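Local coordinates for protein ACDH-11, isoform b (Caenorhabditis elegans, PDB 4Y9J) that binds flavin-adenine dinucleotide and the ligand UCC as a four-chain member of the acyl-CoA dehydrogenase family, at residues I568-W572 and E573-S577; A528-I531 and A532-S536; V65-L68 and G69-E73; K102-C105 and A106-V110. All blocks are in the same frame, centred on the assembly; numbering follows the deposited sequence.

Contact 1: residues I568-W572 and E573-S577; sequences IDLRW and EWFAS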
# COMPACT_ATOMS: atom_id res chain seq x y z
N ILE B 568 38.85 23.00 22.08
CA ILE B 568 37.95 23.73 22.94
C ILE B 568 37.33 24.88 22.14
O ILE B 568 38.01 25.53 21.42
CB ILE B 568 38.64 24.21 24.22
CG1 ILE B 568 37.67 24.99 25.10
CG2 ILE B 568 39.93 25.01 23.94
CD1 ILE B 568 38.24 25.41 26.44
N ASP B 569 36.02 25.07 22.28
CA ASP B 569 35.30 26.18 21.67
C ASP B 569 34.31 26.68 22.73
O ASP B 569 33.17 26.22 22.82
CB ASP B 569 34.59 25.74 20.40
CG ASP B 569 34.05 26.91 19.58
OD1 ASP B 569 34.31 28.09 19.84
OD2 ASP B 569 33.32 26.60 18.67
N LEU B 570 34.80 27.60 23.56
CA LEU B 570 34.11 28.01 24.77
C LEU B 570 34.78 29.28 25.29
O LEU B 570 36.00 29.32 25.48
CB LEU B 570 34.17 26.88 25.77
CG LEU B 570 33.53 27.07 27.14
CD1 LEU B 570 32.03 27.26 27.05
CD2 LEU B 570 33.89 25.87 28.04
N ARG B 571 33.99 30.32 25.49
CA ARG B 571 34.51 31.57 25.96
C ARG B 571 33.77 31.99 27.16
O ARG B 571 32.62 31.69 27.32
CB ARG B 571 34.36 32.67 24.91
CG ARG B 571 34.75 32.23 23.52
CD ARG B 571 35.00 33.41 22.58
NE ARG B 571 35.24 32.85 21.27
CZ ARG B 571 35.27 33.53 20.12
NH1 ARG B 571 35.05 34.81 20.09
NH2 ARG B 571 35.46 32.86 18.98
N TRP B 572 34.46 32.76 27.98
CA TRP B 572 33.92 33.19 29.24
C TRP B 572 32.64 33.99 29.04
O TRP B 572 31.67 33.75 29.73
CB TRP B 572 34.98 33.96 30.04
CG TRP B 572 34.42 34.52 31.26
CD1 TRP B 572 34.41 35.81 31.61
CD2 TRP B 572 33.76 33.80 32.32
NE1 TRP B 572 33.79 35.97 32.81
CE2 TRP B 572 33.36 34.76 33.26
CE3 TRP B 572 33.47 32.47 32.55
CZ2 TRP B 572 32.69 34.41 34.44
CZ3 TRP B 572 32.78 32.12 33.73
CH2 TRP B 572 32.39 33.10 34.65
N GLU B 573 32.62 34.91 28.07
CA GLU B 573 31.40 35.70 27.85
C GLU B 573 30.17 34.90 27.48
O GLU B 573 29.04 35.36 27.69
CB GLU B 573 31.63 36.84 26.84
CG GLU B 573 32.02 36.36 25.47
CD GLU B 573 33.51 36.19 25.29
OE1 GLU B 573 34.24 36.07 26.31
OE2 GLU B 573 33.92 36.15 24.11
N TRP B 574 30.34 33.67 26.99
CA TRP B 574 29.16 32.85 26.74
C TRP B 574 28.42 32.40 27.99
O TRP B 574 27.25 31.96 27.94
CB TRP B 574 29.50 31.67 25.80
CG TRP B 574 30.15 32.10 24.50
CD1 TRP B 574 30.18 33.36 24.00
CD2 TRP B 574 30.82 31.27 23.53
NE1 TRP B 574 30.84 33.38 22.79
CE2 TRP B 574 31.21 32.12 22.46
CE3 TRP B 574 31.07 29.88 23.42
CZ2 TRP B 574 31.91 31.65 21.35
CZ3 TRP B 574 31.76 29.41 22.29
CH2 TRP B 574 32.18 30.31 21.27
N PHE B 575 29.10 32.45 29.13
CA PHE B 575 28.49 32.09 30.40
C PHE B 575 27.57 33.19 30.96
O PHE B 575 26.80 32.96 31.90
CB PHE B 575 29.61 31.84 31.45
CG PHE B 575 30.37 30.52 31.27
CD1 PHE B 575 31.33 30.37 30.27
CD2 PHE B 575 30.20 29.47 32.17
CE1 PHE B 575 32.05 29.19 30.15
CE2 PHE B 575 30.92 28.28 32.03
CZ PHE B 575 31.86 28.15 31.04
N ALA B 576 27.66 34.41 30.45
CA ALA B 576 27.04 35.53 31.13
C ALA B 576 25.54 35.51 30.96
O ALA B 576 25.05 35.14 29.93
CB ALA B 576 27.63 36.83 30.64
N SER B 577 24.81 35.89 32.00
CA SER B 577 23.36 35.94 31.97
C SER B 577 22.83 36.97 30.98
O SER B 577 21.77 36.79 30.39
CB SER B 577 22.80 36.23 33.36
OG SER B 577 22.81 35.06 34.17

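Contact 2: residues A528-I531 and A532-S536; sequences AFTI and ARIYS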
# COMPACT_ATOMS: atom_id res chain seq x y z
N ALA B 528 30.41 19.90 27.18
CA ALA B 528 30.40 18.50 26.84
C ALA B 528 31.25 18.17 25.61
O ALA B 528 32.00 17.19 25.62
CB ALA B 528 28.98 17.96 26.73
N PHE B 529 31.14 18.98 24.54
CA PHE B 529 31.92 18.75 23.33
C PHE B 529 33.45 18.92 23.57
O PHE B 529 34.27 18.26 22.95
CB PHE B 529 31.50 19.77 22.28
CG PHE B 529 30.30 19.39 21.43
CD1 PHE B 529 29.28 18.59 21.88
CD2 PHE B 529 30.14 20.00 20.15
CE1 PHE B 529 28.19 18.23 21.06
CE2 PHE B 529 29.03 19.67 19.35
CZ PHE B 529 28.07 18.79 19.80
N THR B 530 33.83 19.89 24.40
CA THR B 530 35.25 20.10 24.71
C THR B 530 35.82 18.88 25.41
O THR B 530 36.91 18.46 25.10
CB THR B 530 35.45 21.35 25.54
OG1 THR B 530 34.91 22.46 24.82
CG2 THR B 530 36.92 21.55 25.84
N ILE B 531 35.05 18.33 26.34
CA ILE B 531 35.44 17.10 27.02
C ILE B 531 35.65 15.97 25.97
O ILE B 531 36.74 15.28 25.94
CB ILE B 531 34.44 16.72 28.12
CG1 ILE B 531 34.53 17.76 29.22
CG2 ILE B 531 34.76 15.32 28.69
CD1 ILE B 531 33.47 17.68 30.30
N ALA B 532 34.66 15.82 25.10
CA ALA B 532 34.72 14.77 24.12
C ALA B 532 35.98 14.90 23.30
O ALA B 532 36.68 13.95 23.10
CB ALA B 532 33.50 14.80 23.21
N ARG B 533 36.30 16.11 22.84
CA ARG B 533 37.43 16.29 21.93
C ARG B 533 38.78 16.13 22.63
O ARG B 533 39.72 15.65 22.03
CB ARG B 533 37.34 17.64 21.26
CG ARG B 533 36.13 17.72 20.34
CD ARG B 533 35.93 19.05 19.64
NE ARG B 533 35.70 20.17 20.58
CZ ARG B 533 34.72 21.10 20.53
NH1 ARG B 533 33.79 21.09 19.52
NH2 ARG B 533 34.73 22.07 21.51
N ILE B 534 38.89 16.64 23.86
CA ILE B 534 40.10 16.49 24.65
C ILE B 534 40.37 15.01 24.88
O ILE B 534 41.51 14.53 24.72
CB ILE B 534 39.99 17.27 26.01
CG1 ILE B 534 40.08 18.78 25.70
CG2 ILE B 534 41.12 16.85 26.99
CD1 ILE B 534 39.80 19.68 26.88
N TYR B 535 39.34 14.31 25.33
CA TYR B 535 39.47 12.90 25.69
C TYR B 535 39.83 12.11 24.43
O TYR B 535 40.76 11.28 24.44
CB TYR B 535 38.16 12.42 26.33
CG TYR B 535 38.28 11.30 27.34
CD1 TYR B 535 39.31 10.37 27.28
CD2 TYR B 535 37.29 11.14 28.33
CE1 TYR B 535 39.40 9.33 28.25
CE2 TYR B 535 37.35 10.12 29.28
CZ TYR B 535 38.35 9.20 29.21
OH TYR B 535 38.35 8.19 30.12
N SER B 536 39.14 12.41 23.32
CA SER B 536 39.32 11.66 22.07
C SER B 536 40.74 11.93 21.51
O SER B 536 41.45 11.00 21.04
CB SER B 536 38.25 12.01 21.03
OG SER B 536 36.96 11.58 21.43

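Contact 3: residues V65-L68 and G69-E73; sequences VEHL and GRQAE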
# COMPACT_ATOMS: atom_id res chain seq x y z
N VAL B 65 23.48 -11.39 7.41
CA VAL B 65 22.79 -10.44 8.26
C VAL B 65 22.39 -9.23 7.46
O VAL B 65 21.28 -8.75 7.61
CB VAL B 65 23.63 -10.00 9.50
CG1 VAL B 65 22.83 -9.08 10.38
CG2 VAL B 65 24.09 -11.23 10.31
N GLU B 66 23.31 -8.68 6.66
CA GLU B 66 22.97 -7.51 5.86
C GLU B 66 21.60 -7.67 5.09
O GLU B 66 20.81 -6.75 5.06
CB GLU B 66 24.15 -7.18 4.94
CG GLU B 66 23.90 -6.09 3.95
CD GLU B 66 23.88 -4.68 4.53
OE1 GLU B 66 23.94 -4.43 5.76
OE2 GLU B 66 23.76 -3.77 3.71
N HIS B 67 21.40 -8.81 4.45
CA HIS B 67 20.20 -9.06 3.61
C HIS B 67 19.02 -9.13 4.51
O HIS B 67 18.02 -8.52 4.23
CB HIS B 67 20.32 -10.38 2.85
CG HIS B 67 19.02 -10.88 2.24
ND1 HIS B 67 18.49 -10.35 1.07
CD2 HIS B 67 18.16 -11.86 2.63
CE1 HIS B 67 17.36 -10.98 0.77
NE2 HIS B 67 17.14 -11.90 1.69
N LEU B 68 19.19 -9.80 5.66
CA LEU B 68 18.09 -9.86 6.64
C LEU B 68 17.65 -8.50 7.10
O LEU B 68 16.43 -8.18 7.14
CB LEU B 68 18.42 -10.70 7.88
CG LEU B 68 18.66 -12.17 7.69
CD1 LEU B 68 19.15 -12.87 8.96
CD2 LEU B 68 17.46 -12.88 7.12
N GLY B 69 18.65 -7.66 7.48
CA GLY B 69 18.33 -6.28 7.93
C GLY B 69 17.63 -5.44 6.86
O GLY B 69 16.69 -4.71 7.13
N ARG B 70 18.07 -5.61 5.63
CA ARG B 70 17.38 -4.99 4.47
C ARG B 70 15.97 -5.42 4.30
O ARG B 70 15.06 -4.57 4.21
CB ARG B 70 18.19 -5.14 3.21
CG ARG B 70 17.54 -4.54 1.97
CD ARG B 70 17.38 -3.04 2.15
NE ARG B 70 16.92 -2.43 0.90
CZ ARG B 70 16.40 -1.21 0.80
NH1 ARG B 70 16.32 -0.43 1.86
NH2 ARG B 70 16.02 -0.76 -0.41
N GLN B 71 15.71 -6.72 4.39
CA GLN B 71 14.35 -7.22 4.38
C GLN B 71 13.43 -6.67 5.44
O GLN B 71 12.26 -6.42 5.17
CB GLN B 71 14.31 -8.73 4.38
CG GLN B 71 14.89 -9.38 3.15
CD GLN B 71 14.28 -8.86 1.81
OE1 GLN B 71 13.13 -8.97 1.59
NE2 GLN B 71 15.08 -8.30 0.97
N ALA B 72 13.98 -6.44 6.65
CA ALA B 72 13.19 -5.91 7.75
C ALA B 72 12.76 -4.47 7.51
O ALA B 72 11.74 -4.03 8.04
CB ALA B 72 13.98 -6.01 9.07
N GLU B 73 13.46 -3.77 6.66
CA GLU B 73 13.02 -2.46 6.22
C GLU B 73 11.96 -2.53 5.09
O GLU B 73 11.13 -1.61 4.94
CB GLU B 73 14.24 -1.66 5.79
CG GLU B 73 14.01 -0.32 5.10
CD GLU B 73 13.67 0.81 6.05
OE1 GLU B 73 13.69 0.58 7.28
OE2 GLU B 73 13.32 1.95 5.56

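Contact 4: residues K102-C105 and A106-V110; sequences KQIC and AEEGV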
# COMPACT_ATOMS: atom_id res chain seq x y z
N LYS B 102 16.86 -11.63 15.64
CA LYS B 102 16.87 -11.84 17.10
C LYS B 102 17.48 -13.17 17.47
O LYS B 102 18.19 -13.31 18.45
CB LYS B 102 15.46 -11.73 17.66
CG LYS B 102 14.93 -10.30 17.59
CD LYS B 102 13.43 -10.26 17.88
CE LYS B 102 13.01 -10.54 19.29
NZ LYS B 102 11.54 -10.76 19.47
N GLN B 103 17.15 -14.19 16.72
CA GLN B 103 17.73 -15.49 16.92
C GLN B 103 19.22 -15.53 16.74
O GLN B 103 19.93 -16.19 17.53
CB GLN B 103 17.05 -16.56 16.06
CG GLN B 103 15.57 -16.62 16.35
CD GLN B 103 14.76 -17.39 15.27
OE1 GLN B 103 15.29 -17.85 14.26
NE2 GLN B 103 13.47 -17.49 15.49
N ILE B 104 19.69 -14.89 15.71
CA ILE B 104 21.11 -14.76 15.44
C ILE B 104 21.84 -14.03 16.60
O ILE B 104 22.93 -14.47 17.02
CB ILE B 104 21.37 -14.07 14.11
CG1 ILE B 104 20.96 -15.00 12.94
CG2 ILE B 104 22.83 -13.68 13.99
CD1 ILE B 104 20.96 -14.29 11.59
N CYS B 105 21.22 -12.98 17.13
CA CYS B 105 21.75 -12.28 18.31
C CYS B 105 21.96 -13.19 19.51
O CYS B 105 23.00 -13.11 20.20
CB CYS B 105 20.85 -11.12 18.69
SG CYS B 105 21.05 -9.77 17.54
N ALA B 106 20.99 -14.07 19.76
CA ALA B 106 21.13 -15.08 20.79
C ALA B 106 22.28 -16.04 20.48
O ALA B 106 23.19 -16.21 21.32
CB ALA B 106 19.87 -15.92 20.93
N GLU B 107 22.23 -16.68 19.31
CA GLU B 107 23.22 -17.68 18.89
C GLU B 107 24.65 -17.08 19.00
O GLU B 107 25.60 -17.76 19.46
CB GLU B 107 23.02 -18.03 17.39
CG GLU B 107 22.35 -19.32 17.04
CD GLU B 107 21.92 -19.41 15.56
OE1 GLU B 107 22.29 -18.58 14.70
OE2 GLU B 107 21.18 -20.35 15.23
N GLU B 108 24.78 -15.86 18.54
CA GLU B 108 26.06 -15.11 18.49
C GLU B 108 26.49 -14.47 19.83
O GLU B 108 27.59 -13.89 19.91
CB GLU B 108 26.04 -14.03 17.40
CG GLU B 108 25.97 -14.67 16.01
CD GLU B 108 27.27 -15.20 15.49
OE1 GLU B 108 28.32 -15.09 16.19
OE2 GLU B 108 27.26 -15.81 14.41
N GLY B 109 25.63 -14.55 20.83
CA GLY B 109 25.93 -14.02 22.16
C GLY B 109 26.12 -12.55 22.18
O GLY B 109 26.84 -12.05 22.99
N VAL B 110 25.39 -11.80 21.33
CA VAL B 110 25.49 -10.39 21.37
C VAL B 110 25.19 -9.79 22.75
O VAL B 110 25.76 -8.75 23.10
CB VAL B 110 24.55 -9.80 20.29
CG1 VAL B 110 24.28 -8.39 20.56
CG2 VAL B 110 25.15 -10.08 18.93

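Contact 1: residues I568-W572 and E573-S577
Arg571 lies across the indole of Trp574, three residues further along the chain. Its CB sits 3.6 Å from Glu573 OE2. CG, anti to the carbonyl carbon at chi1 -45°, hangs over one face of the indole, 3.7 Å from the centroid of the six-membered ring and 17° off its normal, a CH-pi contact. CD stands 3.3 Å from Glu573 OE2, and NE passes 3.5 Å from Trp574 CZ2, with guanidinium and ring planes 22° apart. The tip goes elsewhere: NH1 is hydrogen-bonded to the backbone O of Cys563 of the second subunit, while Glu573 OE2 lies beyond salt-bridge range. At the edge of the same indole, Asp569 OD1 is 3.4 Å from Trp574 CH2. The backbone turns here through Trp574 N to Arg571 O (3.0 Å) and Phe575 N to Trp572 O (2.9 Å). The turn brings Phe575 under Trp572 CZ3, which lies over one face of the phenyl ring. The turn lies in the loop between helices 552-563 and 577-587, where Leu570 packs on Ile527 of helix 524-545 and on Leu505 of helix 486-512, and Phe575 on Ala509.

Contact 2: residues A528-I531 and A532-S536
Two and a half turns of helix 524-545, in the C-terminal region of the chain, carry this contact, in which Arg533 folds back over Phe529 and Thr530. Its chain bends at chi3 (-63°), which lays one guanidinium face over Phe529 CB, and NH1 ends 3.8 Å from that carbon. The phenyl ring and guanidinium planes are 86° apart, with NH1 at the ring edge. NH2 gives only a weak hydrogen bond to Thr530 OG1 (3.3 Å, N-H...O angle 123°). Each of these groups has a stronger partner: Arg533 NE bonds to the backbone O of Leu567, and Thr530 OG1 to that of His526. Thr530 and Ile534 run side by side, CG2 meeting CD1 at 3.6 Å. The backbone bonds are regular, Tyr535 N reaching Ile531 O at 2.8 Å. Ala532 O accepts two donors from opposite faces of its plane, Ser536 N and Ser536 OG, both at 2.9 Å, which helps hold the serine hydroxyl against its own helix. Farther out, Phe529 meets Tyr405 edge-to-face and Tyr535 OH bonds to Glu374. Helices 352-383, 389-419, 449-461 and 466-478 all touch this part of the helix, as expected for the helical C-terminal region of this acyl-CoA dehydrogenase relative.

Contact 3: residues V65-L68 and G69-E73
His67 and Gln71, one helical turn apart, lie against each other with imidazole and amide planes only 25° apart. The glutamine comes over one face of the ring: its CG is 3.9 Å from the ring centroid and 22° off the normal, a CH-pi contact displaced toward the rim on the NE2 side, where CG is 3.7 Å from His67 NE2. Further out, the amide nitrogen of Gln71 comes 3.5 Å from His67 CE1. Two torsions set this approach. In His67 the ring is anti to the backbone N, whereas the Gln71 chain bends at chi2 (-53°), so that CG covers the ring while the amide lies beyond its CE1 rim. The two side chains thus cross at a slant. Beneath them the backbone is tied by Gln71 N to His67 O, a nearly straight bond of 2.9 Å. Gly69 N, bonded to Val65 O at 2.8 Å, continues the same alpha-helical pattern. Glu66 and Arg70 carry charge on another side of the turn: Glu66 OE1 bonds to Ser138 OG and bridges to Arg329, while Arg70 NH2 makes a weak bond to the backbone O of Glu428. The turn lies near the C-terminal end of helix 44-74, with Val65 and Leu68 packed on helix 96-107 through Leu101, Glu97 and Lys100.

Contact 4: residues K102-C105 and A106-V110
The backbone O of Ile104 accepts the N-H of Glu108 at 2.8 Å with an N-H...O angle of 158°, the shortest of the bonds that join Lys102-Cys105 to Ala106-Val110. Glu108 then folds along the same carbonyl, its CB and CG both 3.2 Å from Ile104 O. With CG anti to the carbonyl carbon (chi1 -66°), the side chain runs beside that of Ile104 in the same direction, and CG reaches Ile104 CG2 at 3.9 Å. Its carboxylate is engaged farther off, OE1 in a salt bridge with Lys131 and OE2 in one with Arg60. Arg60 also bridges Glu107 OE1, so one arginine is shared by two successive glutamates. The next carbonyl marks the change in the backbone: Cys105 O takes the N-H of Val110 in its own carbonyl plane at 3.0 Å, while Gly109 N turns back to Ala106 O, also at 3.0 Å. Val110 CB thereby comes 4.2 Å from Cys105 CB, an apolar contact, and both side chains pack on Met146 of helix 143-158. Gly109 has phi 64°, a value that favours glycine. Positive phi together with two bonds back into the last turn is the Schellman motif, here finishing helix 96-107.

In the fold
Along the chain the order is contact 3, contact 4, contact 2 and contact 1, in series. Contacts 3 and 4 fall in the AidB-type N-terminal domain, on neighbouring helices 44-74 and 96-107; their centres are 15 Å apart and they touch where Leu68 CD1 meets Ile104 CD1 at 3.5 Å. Contact 2, on helix 524-545, and contact 1, in the loop between helices 552-563 and 577-587 that packs on it, share the ACDH-11 C-terminal domain-like part, centres 16 Å apart, with Ile568 CB 3.6 Å from Thr530 CG2. The two pairs lie on opposite sides of the chain's centre. Each pair therefore joins neighbouring elements within its own region, and contact 1 also reaches a second subunit.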